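Local coordinates for alpha-n-acetylglucosaminidase family protein (Clostridium perfringens, PDB 4A42) that probably binds carbohydrate, as a family 32 carbohydrate-binding module of a larger family 89 alpha-N-acetylglucosaminidase, at residues P87-I92 and N133-N138. Sequence-based numbering, arbitrary orientation.
Sequences PLKYSI and NFNSEN
Ser91 and Asn133 face each other as an antiparallel hydrogen-bonded pair, joined by backbone bonds Ser91 N to Asn133 O and Asn133 N to Ser91 O, both 3.0 Å. Their side chains add a third link: Asn133 ND2 gives an almost straight bond (173°) to Ser91 OG, 2.9 Å away and in the amide plane; the same ND2 is also hydrogen-bonded to Glu93, and OD1 to Ser64. The next pair, Tyr90 and Phe134, is non-hydrogen-bonded. Here packing is tight on the buried face: Phe134 CD1 lies 3.7 Å from Tyr90 CB, and Leu88 CG, anti to the backbone N (chi1 -168°), carries both methyls to the Phe134 ring, CD1 approaching obliquely. Past the bridges, Asn135 N still reaches Lys89 O, from above the carbonyl plane, and Ser136 OG replaces a main-chain acceptor, receiving Lys89 N at 2.9 Å. The solvent side is looser. Exposed Asn135 crosses the Lys89 chain at about a right angle, but its ND2 is hydrogen-bonded to Asn108 and Lys89 NZ forms a salt bridge with Glu111. In this F5/8 type C beta-sandwich, the pairing joins strand 90-95 to the end of strand 126-134; strand 102-107 flanks the former, strand 63-69 the latter, and Leu88 and Tyr90 pack on strand 77-82 of the other sheet.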
loop_
_atom_site.group_PDB
_atom_site.type_symbol
_atom_site.label_atom_id
_atom_site.label_comp_id
_atom_site.label_asym_id
_atom_site.label_seq_id
_atom_site.Cartn_x
_atom_site.Cartn_y
_atom_site.Cartn_z
ATOM N N PRO A 87 -10.014 5.578 -11.663
ATOM C CA PRO A 87 -9.348 6.289 -10.567
ATOM C C PRO A 87 -9.318 5.416 -9.323
ATOM O O PRO A 87 -10.308 4.777 -8.977
ATOM C CB PRO A 87 -10.245 7.506 -10.350
ATOM C CG PRO A 87 -10.850 7.738 -11.715
ATOM C CD PRO A 87 -11.114 6.363 -12.243
ATOM N N LEU A 88 -8.176 5.378 -8.656
ATOM C CA LEU A 88 -8.038 4.536 -7.480
ATOM C C LEU A 88 -8.742 5.153 -6.286
ATOM O O LEU A 88 -8.586 6.335 -6.004
ATOM C CB LEU A 88 -6.562 4.306 -7.166
ATOM C CG LEU A 88 -6.270 3.220 -6.131
ATOM C CD1 LEU A 88 -6.635 1.852 -6.692
ATOM C CD2 LEU A 88 -4.808 3.263 -5.729
ATOM N N LYS A 89 -9.531 4.339 -5.595
ATOM C CA LYS A 89 -10.142 4.728 -4.334
ATOM C C LYS A 89 -9.477 3.887 -3.267
ATOM O O LYS A 89 -9.467 2.663 -3.359
ATOM C CB LYS A 89 -11.656 4.504 -4.367
ATOM C CG LYS A 89 -12.377 5.420 -5.355
ATOM C CD LYS A 89 -13.839 5.033 -5.535
ATOM C CE LYS A 89 -14.493 5.898 -6.590
ATOM N NZ LYS A 89 -14.630 7.286 -6.108
ATOM N N TYR A 90 -8.912 4.540 -2.251
ATOM C CA TYR A 90 -8.036 3.842 -1.316
ATOM C C TYR A 90 -7.904 4.590 -0.001
ATOM O O TYR A 90 -8.208 5.795 0.084
ATOM C CB TYR A 90 -6.635 3.649 -1.929
ATOM C CG TYR A 90 -5.836 4.935 -2.062
ATOM C CD1 TYR A 90 -6.037 5.798 -3.135
ATOM C CD2 TYR A 90 -4.903 5.309 -1.091
ATOM C CE1 TYR A 90 -5.319 6.989 -3.251
ATOM C CE2 TYR A 90 -4.173 6.498 -1.208
ATOM C CZ TYR A 90 -4.393 7.333 -2.291
ATOM O OH TYR A 90 -3.701 8.526 -2.439
ATOM N N SER A 91 -7.453 3.860 1.016
ATOM C CA SER A 91 -7.009 4.447 2.270
ATOM C C SER A 91 -5.725 3.763 2.723
ATOM O O SER A 91 -5.391 2.663 2.275
ATOM C CB SER A 91 -8.089 4.324 3.351
ATOM O OG SER A 91 -8.356 2.966 3.687
ATOM N N ILE A 92 -4.996 4.454 3.588
ATOM C CA ILE A 92 -3.764 3.952 4.156
ATOM C C ILE A 92 -3.870 4.068 5.668
ATOM O O ILE A 92 -4.229 5.127 6.190
ATOM C CB ILE A 92 -2.564 4.777 3.660
ATOM C CG1 ILE A 92 -2.551 4.845 2.121
ATOM C CG2 ILE A 92 -1.256 4.185 4.174
ATOM C CD1 ILE A 92 -1.338 5.586 1.572
ATOM N N ASN A 133 -6.264 -0.189 1.828
ATOM C CA ASN A 133 -7.573 -0.702 1.479
ATOM C C ASN A 133 -7.987 -0.093 0.161
ATOM O O ASN A 133 -7.788 1.097 -0.060
ATOM C CB ASN A 133 -8.567 -0.356 2.583
ATOM C CG ASN A 133 -8.015 -0.669 3.958
ATOM O OD1 ASN A 133 -7.832 -1.837 4.309
ATOM N ND2 ASN A 133 -7.708 0.375 4.729
ATOM N N PHE A 134 -8.530 -0.915 -0.730
ATOM C CA PHE A 134 -8.913 -0.437 -2.054
ATOM C C PHE A 134 -10.390 -0.687 -2.284
ATOM O O PHE A 134 -10.864 -1.807 -2.135
ATOM C CB PHE A 134 -8.083 -1.122 -3.142
ATOM C CG PHE A 134 -6.606 -0.943 -2.967
ATOM C CD1 PHE A 134 -6.014 0.281 -3.216
ATOM C CD2 PHE A 134 -5.810 -1.990 -2.534
ATOM C CE1 PHE A 134 -4.658 0.467 -3.047
ATOM C CE2 PHE A 134 -4.430 -1.814 -2.364
ATOM C CZ PHE A 134 -3.857 -0.587 -2.629
ATOM N N ASN A 135 -11.118 0.373 -2.598
ATOM C CA ASN A 135 -12.545 0.247 -2.848
ATOM C C ASN A 135 -13.034 0.607 -4.242
ATOM O O ASN A 135 -14.216 0.721 -4.449
ATOM C CB ASN A 135 -13.372 0.959 -1.788
ATOM C CG ASN A 135 -13.125 2.426 -1.760
ATOM O OD1 ASN A 135 -12.108 2.858 -1.268
ATOM N ND2 ASN A 135 -14.074 3.208 -2.259
ATOM N N SER A 136 -12.128 0.824 -5.179
ATOM C CA SER A 136 -12.527 1.073 -6.545
ATOM C C SER A 136 -12.631 -0.240 -7.321
ATOM O O SER A 136 -12.325 -1.302 -6.810
ATOM C CB SER A 136 -11.579 2.044 -7.239
ATOM O OG SER A 136 -10.257 1.815 -6.844
ATOM N N GLU A 137 -13.104 -0.129 -8.551
ATOM C CA GLU A 137 -13.154 -1.251 -9.463
ATOM C C GLU A 137 -11.866 -1.303 -10.283
ATOM O O GLU A 137 -11.177 -0.322 -10.422
ATOM C CB GLU A 137 -14.349 -1.096 -10.389
ATOM C CG GLU A 137 -15.685 -1.163 -9.684
ATOM C CD GLU A 137 -15.865 -2.465 -8.931
ATOM O OE1 GLU A 137 -15.459 -3.504 -9.478
ATOM O OE2 GLU A 137 -16.401 -2.465 -7.807
ATOM N N ASN A 138 -11.734 -2.518 -10.944
ATOM C CA ASN A 138 -10.530 -2.843 -11.716
ATOM C C ASN A 138 -9.213 -2.445 -11.053
ATOM O O ASN A 138 -8.327 -1.892 -11.705
ATOM C CB ASN A 138 -10.598 -2.293 -13.153
ATOM C CG ASN A 138 -10.878 -0.799 -13.212
ATOM O OD1 ASN A 138 -10.012 0.028 -12.909
ATOM N ND2 ASN A 138 -12.089 -0.444 -13.631
#